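Local coordinates for diaminopimelate decarboxylase (Helicobacter pylori, PDB 2QGH), which catalyses the decarboxylation of meso-diaminopimelate to L-lysine with the help of pyridoxal phosphate, the last step of bacterial lysine synthesis, at residues F115-A120 with E140-S145; E131-L136 with F188-K193; P158-K163 with I216-Q221. All blocks are in the same frame, centred on the assembly; numbering follows the deposited sequence.

Interaction 1 of 3, residues F115-A120 with E140-S145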
loop_
_atom_site.group_PDB
_atom_site.type_symbol
_atom_site.label_atom_id
_atom_site.label_comp_id
_atom_site.label_asym_id
_atom_site.label_seq_id
_atom_site.Cartn_x
_atom_site.Cartn_y
_atom_site.Cartn_z
ATOM N N PHE A 115 -1.086 -20.394 14.887
ATOM C CA PHE A 115 -2.488 -20.523 14.511
ATOM C C PHE A 115 -2.625 -20.972 13.057
ATOM O O PHE A 115 -3.401 -21.878 12.756
ATOM C CB PHE A 115 -3.244 -19.208 14.706
ATOM C CG PHE A 115 -4.686 -19.288 14.295
ATOM C CD1 PHE A 115 -5.568 -20.123 14.976
ATOM C CD2 PHE A 115 -5.157 -18.562 13.209
ATOM C CE1 PHE A 115 -6.900 -20.234 14.576
ATOM C CE2 PHE A 115 -6.482 -18.661 12.801
ATOM C CZ PHE A 115 -7.357 -19.499 13.484
ATOM N N GLU A 116 -1.869 -20.342 12.161
ATOM C CA GLU A 116 -1.926 -20.689 10.745
ATOM C C GLU A 116 -1.434 -22.128 10.506
ATOM O O GLU A 116 -2.038 -22.883 9.735
ATOM C CB GLU A 116 -1.104 -19.683 9.913
ATOM C CG GLU A 116 -1.658 -18.243 9.918
ATOM C CD GLU A 116 -0.906 -17.303 8.972
ATOM O OE1 GLU A 116 0.327 -17.164 9.114
ATOM O OE2 GLU A 116 -1.548 -16.699 8.084
ATOM N N ILE A 117 -0.349 -22.511 11.168
ATOM C CA ILE A 117 0.189 -23.866 11.022
ATOM C C ILE A 117 -0.863 -24.899 11.425
ATOM O O ILE A 117 -1.215 -25.790 10.647
ATOM C CB ILE A 117 1.441 -24.080 11.910
ATOM C CG1 ILE A 117 2.575 -23.161 11.451
ATOM C CG2 ILE A 117 1.874 -25.533 11.856
ATOM C CD1 ILE A 117 3.764 -23.140 12.392
ATOM N N GLU A 118 -1.358 -24.771 12.653
ATOM C CA GLU A 118 -2.374 -25.670 13.187
ATOM C C GLU A 118 -3.594 -25.782 12.270
ATOM O O GLU A 118 -4.076 -26.880 11.995
ATOM C CB GLU A 118 -2.822 -25.182 14.563
ATOM C CG GLU A 118 -3.986 -25.960 15.149
ATOM C CD GLU A 118 -4.830 -25.108 16.065
ATOM O OE1 GLU A 118 -4.309 -24.656 17.106
ATOM O OE2 GLU A 118 -6.014 -24.876 15.737
ATOM N N GLN A 119 -4.093 -24.642 11.805
ATOM C CA GLN A 119 -5.265 -24.613 10.937
ATOM C C GLN A 119 -5.006 -25.295 9.615
ATOM O O GLN A 119 -5.872 -25.976 9.080
ATOM C CB GLN A 119 -5.706 -23.167 10.684
ATOM C CG GLN A 119 -6.332 -22.500 11.892
ATOM C CD GLN A 119 -7.525 -23.279 12.417
ATOM O OE1 GLN A 119 -8.548 -23.406 11.739
ATOM N NE2 GLN A 119 -7.394 -23.819 13.625
ATOM N N ALA A 120 -3.805 -25.112 9.090
ATOM C CA ALA A 120 -3.451 -25.709 7.816
ATOM C C ALA A 120 -3.382 -27.225 7.918
ATOM O O ALA A 120 -3.873 -27.935 7.042
ATOM C CB ALA A 120 -2.126 -25.152 7.336
ATOM N N GLU A 140 6.382 -29.378 13.878
ATOM C CA GLU A 140 6.465 -30.694 14.491
ATOM C C GLU A 140 5.716 -30.746 15.810
ATOM O O GLU A 140 4.949 -31.678 16.066
ATOM C CB GLU A 140 7.918 -31.088 14.747
ATOM C CG GLU A 140 8.057 -32.533 15.182
ATOM C CD GLU A 140 9.444 -32.863 15.663
ATOM O OE1 GLU A 140 9.794 -34.062 15.720
ATOM O OE2 GLU A 140 10.184 -31.918 15.998
ATOM N N THR A 141 5.951 -29.750 16.655
ATOM C CA THR A 141 5.294 -29.695 17.952
ATOM C C THR A 141 3.776 -29.649 17.804
ATOM O O THR A 141 3.049 -30.292 18.564
ATOM C CB THR A 141 5.752 -28.457 18.747
ATOM O OG1 THR A 141 7.158 -28.548 18.996
ATOM C CG2 THR A 141 5.014 -28.366 20.073
ATOM N N ILE A 142 3.298 -28.884 16.827
ATOM C CA ILE A 142 1.865 -28.756 16.616
ATOM C C ILE A 142 1.291 -30.026 15.998
ATOM O O ILE A 142 0.214 -30.473 16.378
ATOM C CB ILE A 142 1.536 -27.532 15.722
ATOM C CG1 ILE A 142 1.961 -26.241 16.440
ATOM C CG2 ILE A 142 0.037 -27.487 15.418
ATOM C CD1 ILE A 142 1.683 -24.972 15.658
ATOM N N ALA A 143 2.020 -30.615 15.057
ATOM C CA ALA A 143 1.561 -31.836 14.409
ATOM C C ALA A 143 1.461 -32.940 15.457
ATOM O O ALA A 143 0.508 -33.727 15.478
ATOM C CB ALA A 143 2.533 -32.242 13.313
ATOM N N GLN A 144 2.454 -32.977 16.334
ATOM C CA GLN A 144 2.496 -33.975 17.379
ATOM C C GLN A 144 1.284 -33.898 18.291
ATOM O O GLN A 144 0.711 -34.925 18.658
ATOM C CB GLN A 144 3.764 -33.807 18.199
ATOM C CG GLN A 144 3.959 -34.898 19.227
ATOM C CD GLN A 144 5.307 -34.825 19.898
ATOM O OE1 GLN A 144 5.703 -35.746 20.605
ATOM N NE2 GLN A 144 6.024 -33.725 19.682
ATOM N N SER A 145 0.883 -32.686 18.655
ATOM C CA SER A 145 -0.256 -32.534 19.547
ATOM C C SER A 145 -1.548 -32.920 18.859
ATOM O O SER A 145 -2.510 -33.319 19.513
ATOM C CB SER A 145 -0.362 -31.096 20.045
ATOM O OG SER A 145 -0.734 -30.233 18.997
#

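Interaction 2 of 3, residues E131-L136 with F188-K193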
loop_
_atom_site.group_PDB
_atom_site.type_symbol
_atom_site.label_atom_id
_atom_site.label_comp_id
_atom_site.label_asym_id
_atom_site.label_seq_id
_atom_site.Cartn_x
_atom_site.Cartn_y
_atom_site.Cartn_z
ATOM N N GLU A 131 10.466 -22.367 5.704
ATOM C CA GLU A 131 11.569 -21.492 5.357
ATOM C C GLU A 131 12.642 -21.394 6.438
ATOM O O GLU A 131 13.682 -20.777 6.221
ATOM C CB GLU A 131 11.018 -20.101 5.033
ATOM C CG GLU A 131 9.782 -20.121 4.136
ATOM C CD GLU A 131 9.981 -19.376 2.826
ATOM O OE1 GLU A 131 8.991 -19.210 2.083
ATOM O OE2 GLU A 131 11.125 -18.962 2.539
ATOM N N SER A 132 12.395 -21.989 7.602
ATOM C CA SER A 132 13.385 -21.949 8.676
ATOM C C SER A 132 13.374 -23.230 9.497
ATOM O O SER A 132 12.369 -23.929 9.557
ATOM C CB SER A 132 13.144 -20.739 9.596
ATOM O OG SER A 132 12.007 -20.921 10.429
ATOM N N PHE A 133 14.497 -23.540 10.131
ATOM C CA PHE A 133 14.577 -24.738 10.948
ATOM C C PHE A 133 13.655 -24.588 12.159
ATOM O O PHE A 133 13.038 -25.558 12.591
ATOM C CB PHE A 133 16.024 -24.976 11.396
ATOM C CG PHE A 133 16.359 -26.425 11.667
ATOM C CD1 PHE A 133 17.682 -26.858 11.636
ATOM C CD2 PHE A 133 15.360 -27.359 11.936
ATOM C CE1 PHE A 133 18.006 -28.203 11.862
ATOM C CE2 PHE A 133 15.675 -28.704 12.162
ATOM C CZ PHE A 133 16.998 -29.124 12.123
ATOM N N MET A 134 13.552 -23.371 12.693
ATOM C CA MET A 134 12.690 -23.122 13.846
ATOM C C MET A 134 11.221 -23.300 13.460
ATOM O O MET A 134 10.394 -23.654 14.293
ATOM C CB MET A 134 12.921 -21.711 14.414
ATOM C CG MET A 134 12.256 -21.488 15.782
ATOM S SD MET A 134 12.505 -19.844 16.540
ATOM C CE MET A 134 14.318 -19.893 16.856
ATOM N N GLU A 135 10.895 -23.053 12.195
ATOM C CA GLU A 135 9.524 -23.231 11.723
ATOM C C GLU A 135 9.235 -24.730 11.684
ATOM O O GLU A 135 8.155 -25.177 12.044
ATOM C CB GLU A 135 9.350 -22.666 10.309
ATOM C CG GLU A 135 7.896 -22.587 9.849
ATOM C CD GLU A 135 7.751 -22.621 8.331
ATOM O OE1 GLU A 135 8.638 -22.083 7.633
ATOM O OE2 GLU A 135 6.739 -23.174 7.837
ATOM N N LEU A 136 10.214 -25.500 11.224
ATOM C CA LEU A 136 10.083 -26.944 11.125
ATOM C C LEU A 136 9.828 -27.562 12.501
ATOM O O LEU A 136 9.004 -28.465 12.642
ATOM C CB LEU A 136 11.353 -27.542 10.513
ATOM C CG LEU A 136 11.294 -29.001 10.049
ATOM C CD1 LEU A 136 10.403 -29.124 8.816
ATOM C CD2 LEU A 136 12.701 -29.488 9.730
ATOM N N PHE A 188 16.196 -31.580 6.417
ATOM C CA PHE A 188 15.561 -32.740 5.809
ATOM C C PHE A 188 15.774 -33.999 6.644
ATOM O O PHE A 188 14.826 -34.730 6.937
ATOM C CB PHE A 188 16.114 -32.966 4.400
ATOM C CG PHE A 188 15.242 -32.420 3.310
ATOM C CD1 PHE A 188 15.649 -31.321 2.558
ATOM C CD2 PHE A 188 14.020 -33.018 3.017
ATOM C CE1 PHE A 188 14.852 -30.829 1.526
ATOM C CE2 PHE A 188 13.213 -32.535 1.988
ATOM C CZ PHE A 188 13.628 -31.441 1.242
ATOM N N LEU A 189 17.023 -34.260 7.012
ATOM C CA LEU A 189 17.335 -35.436 7.813
ATOM C C LEU A 189 16.495 -35.390 9.081
ATOM O O LEU A 189 15.984 -36.408 9.540
ATOM C CB LEU A 189 18.828 -35.460 8.163
ATOM C CG LEU A 189 19.757 -35.579 6.950
ATOM C CD1 LEU A 189 21.212 -35.451 7.375
ATOM C CD2 LEU A 189 19.507 -36.913 6.265
ATOM N N TRP A 190 16.341 -34.184 9.618
ATOM C CA TRP A 190 15.578 -33.959 10.835
ATOM C C TRP A 190 14.104 -34.312 10.675
ATOM O O TRP A 190 13.493 -34.885 11.580
ATOM C CB TRP A 190 15.696 -32.502 11.245
ATOM C CG TRP A 190 15.650 -32.305 12.703
ATOM C CD1 TRP A 190 16.701 -32.392 13.575
ATOM C CD2 TRP A 190 14.503 -31.977 13.482
ATOM N NE1 TRP A 190 16.274 -32.132 14.855
ATOM C CE2 TRP A 190 14.928 -31.873 14.827
ATOM C CE3 TRP A 190 13.156 -31.759 13.179
ATOM C CZ2 TRP A 190 14.054 -31.558 15.866
ATOM C CZ3 TRP A 190 12.287 -31.445 14.207
ATOM C CH2 TRP A 190 12.742 -31.345 15.539
ATOM N N ALA A 191 13.531 -33.957 9.528
ATOM C CA ALA A 191 12.127 -34.243 9.263
ATOM C C ALA A 191 11.932 -35.734 9.000
ATOM O O ALA A 191 10.854 -36.274 9.227
ATOM C CB ALA A 191 11.633 -33.425 8.066
ATOM N N LYS A 192 12.981 -36.394 8.520
ATOM C CA LYS A 192 12.916 -37.826 8.238
ATOM C C LYS A 192 12.808 -38.613 9.547
ATOM O O LYS A 192 11.946 -39.472 9.687
ATOM C CB LYS A 192 14.164 -38.262 7.460
ATOM C CG LYS A 192 14.204 -39.725 7.064
ATOM C CD LYS A 192 15.496 -40.027 6.306
ATOM C CE LYS A 192 15.611 -41.492 5.901
ATOM N NZ LYS A 192 15.888 -42.391 7.061
ATOM N N LYS A 193 13.681 -38.296 10.499
ATOM C CA LYS A 193 13.706 -38.955 11.806
ATOM C C LYS A 193 12.415 -38.732 12.594
ATOM O O LYS A 193 11.922 -39.635 13.270
ATOM C CB LYS A 193 14.875 -38.431 12.647
ATOM C CG LYS A 193 16.225 -38.452 11.957
ATOM C CD LYS A 193 17.349 -38.024 12.906
ATOM C CE LYS A 193 17.241 -36.547 13.335
ATOM N NZ LYS A 193 16.094 -36.250 14.255
#

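Interaction 3 of 3, residues P158-K163 with I216-Q221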
loop_
_atom_site.group_PDB
_atom_site.type_symbol
_atom_site.label_atom_id
_atom_site.label_comp_id
_atom_site.label_asym_id
_atom_site.label_seq_id
_atom_site.Cartn_x
_atom_site.Cartn_y
_atom_site.Cartn_z
ATOM N N PRO A 158 19.027 -21.161 -3.456
ATOM C CA PRO A 158 20.143 -21.579 -4.307
ATOM C C PRO A 158 21.158 -20.457 -4.517
ATOM O O PRO A 158 22.072 -20.578 -5.335
ATOM C CB PRO A 158 19.444 -21.962 -5.603
ATOM C CG PRO A 158 18.385 -20.903 -5.696
ATOM C CD PRO A 158 17.832 -20.869 -4.272
ATOM N N ASN A 159 20.990 -19.373 -3.767
ATOM C CA ASN A 159 21.865 -18.208 -3.859
ATOM C C ASN A 159 22.132 -17.804 -5.307
ATOM O O ASN A 159 23.281 -17.748 -5.744
ATOM C CB ASN A 159 23.191 -18.471 -3.137
ATOM C CG ASN A 159 24.049 -17.217 -3.017
ATOM O OD1 ASN A 159 23.527 -16.101 -2.909
ATOM N ND2 ASN A 159 25.368 -17.396 -3.013
ATOM N N ILE A 160 21.060 -17.530 -6.045
ATOM C CA ILE A 160 21.170 -17.122 -7.439
ATOM C C ILE A 160 20.378 -15.835 -7.692
ATOM O O ILE A 160 19.231 -15.696 -7.265
ATOM C CB ILE A 160 20.657 -18.228 -8.394
ATOM C CG1 ILE A 160 21.467 -19.513 -8.196
ATOM C CG2 ILE A 160 20.779 -17.762 -9.842
ATOM C CD1 ILE A 160 20.955 -20.686 -9.000
ATOM N N ASP A 161 21.012 -14.893 -8.384
ATOM C CA ASP A 161 20.405 -13.605 -8.713
ATOM C C ASP A 161 19.391 -13.792 -9.848
ATOM O O ASP A 161 19.756 -14.166 -10.961
ATOM C CB ASP A 161 21.510 -12.630 -9.137
ATOM C CG ASP A 161 20.991 -11.237 -9.425
ATOM O OD1 ASP A 161 21.272 -10.320 -8.623
ATOM O OD2 ASP A 161 20.307 -11.061 -10.454
ATOM N N ALA A 162 18.119 -13.526 -9.566
ATOM C CA ALA A 162 17.066 -13.688 -10.568
ATOM C C ALA A 162 17.073 -12.596 -11.644
ATOM O O ALA A 162 16.371 -12.702 -12.655
ATOM C CB ALA A 162 15.708 -13.734 -9.882
ATOM N N LYS A 163 17.866 -11.552 -11.422
ATOM C CA LYS A 163 17.969 -10.444 -12.365
ATOM C C LYS A 163 16.635 -9.725 -12.567
ATOM O O LYS A 163 16.121 -9.644 -13.685
ATOM C CB LYS A 163 18.502 -10.937 -13.720
ATOM C CG LYS A 163 19.958 -11.405 -13.700
ATOM C CD LYS A 163 20.477 -11.675 -15.109
ATOM C CE LYS A 163 20.378 -10.419 -15.974
ATOM N NZ LYS A 163 20.927 -10.604 -17.348
ATOM N N ILE A 216 16.563 -19.190 -13.784
ATOM C CA ILE A 216 15.595 -20.207 -13.391
ATOM C C ILE A 216 16.187 -21.596 -13.630
ATOM O O ILE A 216 16.194 -22.449 -12.731
ATOM C CB ILE A 216 14.283 -20.040 -14.190
ATOM C CG1 ILE A 216 13.720 -18.636 -13.948
ATOM C CG2 ILE A 216 13.263 -21.094 -13.770
ATOM C CD1 ILE A 216 12.559 -18.266 -14.847
ATOM N N ILE A 217 16.701 -21.810 -14.839
ATOM C CA ILE A 217 17.312 -23.083 -15.205
ATOM C C ILE A 217 18.486 -23.423 -14.289
ATOM O O ILE A 217 18.606 -24.557 -13.816
ATOM C CB ILE A 217 17.791 -23.059 -16.663
ATOM C CG1 ILE A 217 16.597 -22.810 -17.577
ATOM C CG2 ILE A 217 18.476 -24.375 -17.016
ATOM C CD1 ILE A 217 15.448 -23.781 -17.342
ATOM N N GLU A 218 19.346 -22.442 -14.026
ATOM C CA GLU A 218 20.483 -22.674 -13.150
ATOM C C GLU A 218 19.981 -23.130 -11.783
ATOM O O GLU A 218 20.563 -24.012 -11.162
ATOM C CB GLU A 218 21.315 -21.404 -12.996
ATOM C CG GLU A 218 22.547 -21.587 -12.122
ATOM C CD GLU A 218 23.312 -20.290 -11.898
ATOM O OE1 GLU A 218 24.278 -20.291 -11.099
ATOM O OE2 GLU A 218 22.948 -19.269 -12.521
ATOM N N ALA A 219 18.886 -22.537 -11.322
ATOM C CA ALA A 219 18.319 -22.903 -10.029
ATOM C C ALA A 219 17.762 -24.328 -10.076
ATOM O O ALA A 219 17.926 -25.098 -9.134
ATOM C CB ALA A 219 17.224 -21.918 -9.641
ATOM N N SER A 220 17.108 -24.676 -11.178
ATOM C CA SER A 220 16.545 -26.011 -11.335
ATOM C C SER A 220 17.624 -27.091 -11.276
ATOM O O SER A 220 17.443 -28.131 -10.645
ATOM C CB SER A 220 15.795 -26.113 -12.666
ATOM O OG SER A 220 14.707 -25.204 -12.710
ATOM N N GLN A 221 18.747 -26.845 -11.938
ATOM C CA GLN A 221 19.840 -27.807 -11.955
ATOM C C GLN A 221 20.414 -28.004 -10.559
ATOM O O GLN A 221 20.570 -29.134 -10.095
ATOM C CB GLN A 221 20.935 -27.329 -12.902
ATOM C CG GLN A 221 20.419 -26.980 -14.278
ATOM C CD GLN A 221 21.494 -26.436 -15.189
ATOM O OE1 GLN A 221 22.351 -25.659 -14.762
ATOM N NE2 GLN A 221 21.447 -26.828 -16.458
#

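Interaction 1 of 3, residues F115-A120 with E140-S145
Ile142 lays its branched side chain over one flank of helix 114-122, where its two branches, the CG1-CD1 arm and the CG2 methyl, meet neighbouring residues. The longer arm goes to Ile117: CD1 of Ile142 ends 3.8 Å from CG2 of Ile117 and 3.9 Å from CB of that residue. The shorter branch goes to Glu118, with CG2 of Ile142 3.8 Å from both CA and CB of the glutamate. Only the root of Glu118 is used, because its CG stands anti to the backbone N (chi1 174°) and the chain runs on extended toward its carboxylate. Ala114 and Leu121, from the same helix, also touch Ile142, and in this way the isoleucine spans nearly two helical turns. Ile117 in turn packs on Thr138 and Ile139 of helix 133-146 and on Tyr297 of the second subunit, which brings the dimer partner up to this helix pair. One turn beyond Ile142, Ser145 folds its hydroxyl back, OG donating to the carbonyl O of Ile142 at 2.8 Å. No hydrogen bond or salt bridge crosses between 115-120 and 140-145; the two helices meet here through aliphatic carbon alone, so their fit depends on shape rather than on directed bonds.

Interaction 2 of 3, residues E131-L136 with F188-K193
The indole of Trp190 receives the ring of Phe133 on one face and has Lys193 over the other. Phe133 comes edge-on, leading with CE2 and CZ: CZ lies 3.5 Å from CG of Trp190, and CE2 lies 3.7 Å from CD2 of the same indole. The ring planes are almost perpendicular, at 86°, and the centroid of the phenyl ring is 4.9 Å from that of the five-membered ring, so this is a T-shaped stack directed at the pyrrole part of the indole. On the opposite face the ammonium NZ of Lys193 sits 4.0 Å above the plane, displaced toward the rim. Phe133 has a charged neighbour too, making a cation-pi pair with Lys137, one turn along its own helix.

Leu136 extends the contact along the helix, meeting the benzo part of the indole obliquely. Its CG is anti to the backbone N (chi1 -167°), and CD2 of Leu136 then lies 4.2 Å from CE3 of Trp190 and 4.4 Å from CB of Ala191. Leu197 of strand 197-203 touches both Leu136 and Ala191 and carries this apolar patch on toward the barrel.

The start of helix 133-146 is held by polar bonds. Ser132 is its N-cap, with OG accepting from N of Glu135 at 3.0 Å, while OE1 of Glu135 takes the N-H of Glu131 at 2.7 Å. Glu135 also forms a salt bridge with Lys112, and Glu131 one with Arg155; Lys299 of the second subunit donates to the carbonyl of Glu131.

Helices 133-146 and 181-193 follow the consecutive strands 127-130 and 150-155, and their side-by-side packing is that of neighbouring outer helices in a beta/alpha (TIM) barrel, the pyridoxal-binding domain of this decarboxylase family.

Interaction 3 of 3, residues P158-K163 with I216-Q221
Ile160 contributes the most surface, and it does so chiefly with the end of its longer branch. Its CG1 is turned away from the carbonyl carbon (chi1 -59°), and the extended arm brings CD1 against helix 213-232 between two consecutive residues. CD1 of Ile160 is 3.6 Å from the backbone CA of Ala219 and 4.0 Å from CB of Ala219; the same CD1 of Ile160 is 3.6 Å from CG of Glu218. The methyl thus meets the helix backbone as closely as it meets any side-chain atom, consistent with the small side chain at Ala219.

Glu218, an extended chain, crosses Ile160 at a slant, its CB, CG and CD passing CD1 of Ile160. The carboxylate reaches past toward the other branch, with OE2 of Glu218 3.8 Å from CG2 of Ile160. The polar end has its own partner, since OE1 forms a salt bridge with Lys222 one turn further along the helix. In the TIM barrel the loop holding 158-163 leaves strand 150-155 at its C-terminal end, the rim where the cofactor binds, and helix 213-232 follows the next strand, 197-203; the side chain of Pro158 is about 11 Å from the bound pyridoxal phosphate.

Ala219 has a second neighbour across the contact: CG of Pro158 is 4.2 Å from CB of Ala219, and Phe204 touches the alanine as well. Backbone hydrogen bonds tie Ile160 to Gly171.

All three contacts belong to the pyridoxal-binding barrel. Interactions 1 and 2 are close neighbours, their centres about 14 Å apart, and share helix 133-146: its start packs on helix 181-193 and its later turns on helix 114-122, giving a run of three consecutive outer helices. Interaction 3 lies further round, about 23 Å from interaction 2 and about 32 Å from interaction 1 between centres, where the loop after strand 150-155 meets helix 213-232. Along the chain, interaction 1 closes before interaction 3 opens, whereas interaction 2 alternates with both. The second subunit reaches the first two sites, and interaction 3 lies at the rim on which the cofactor binds.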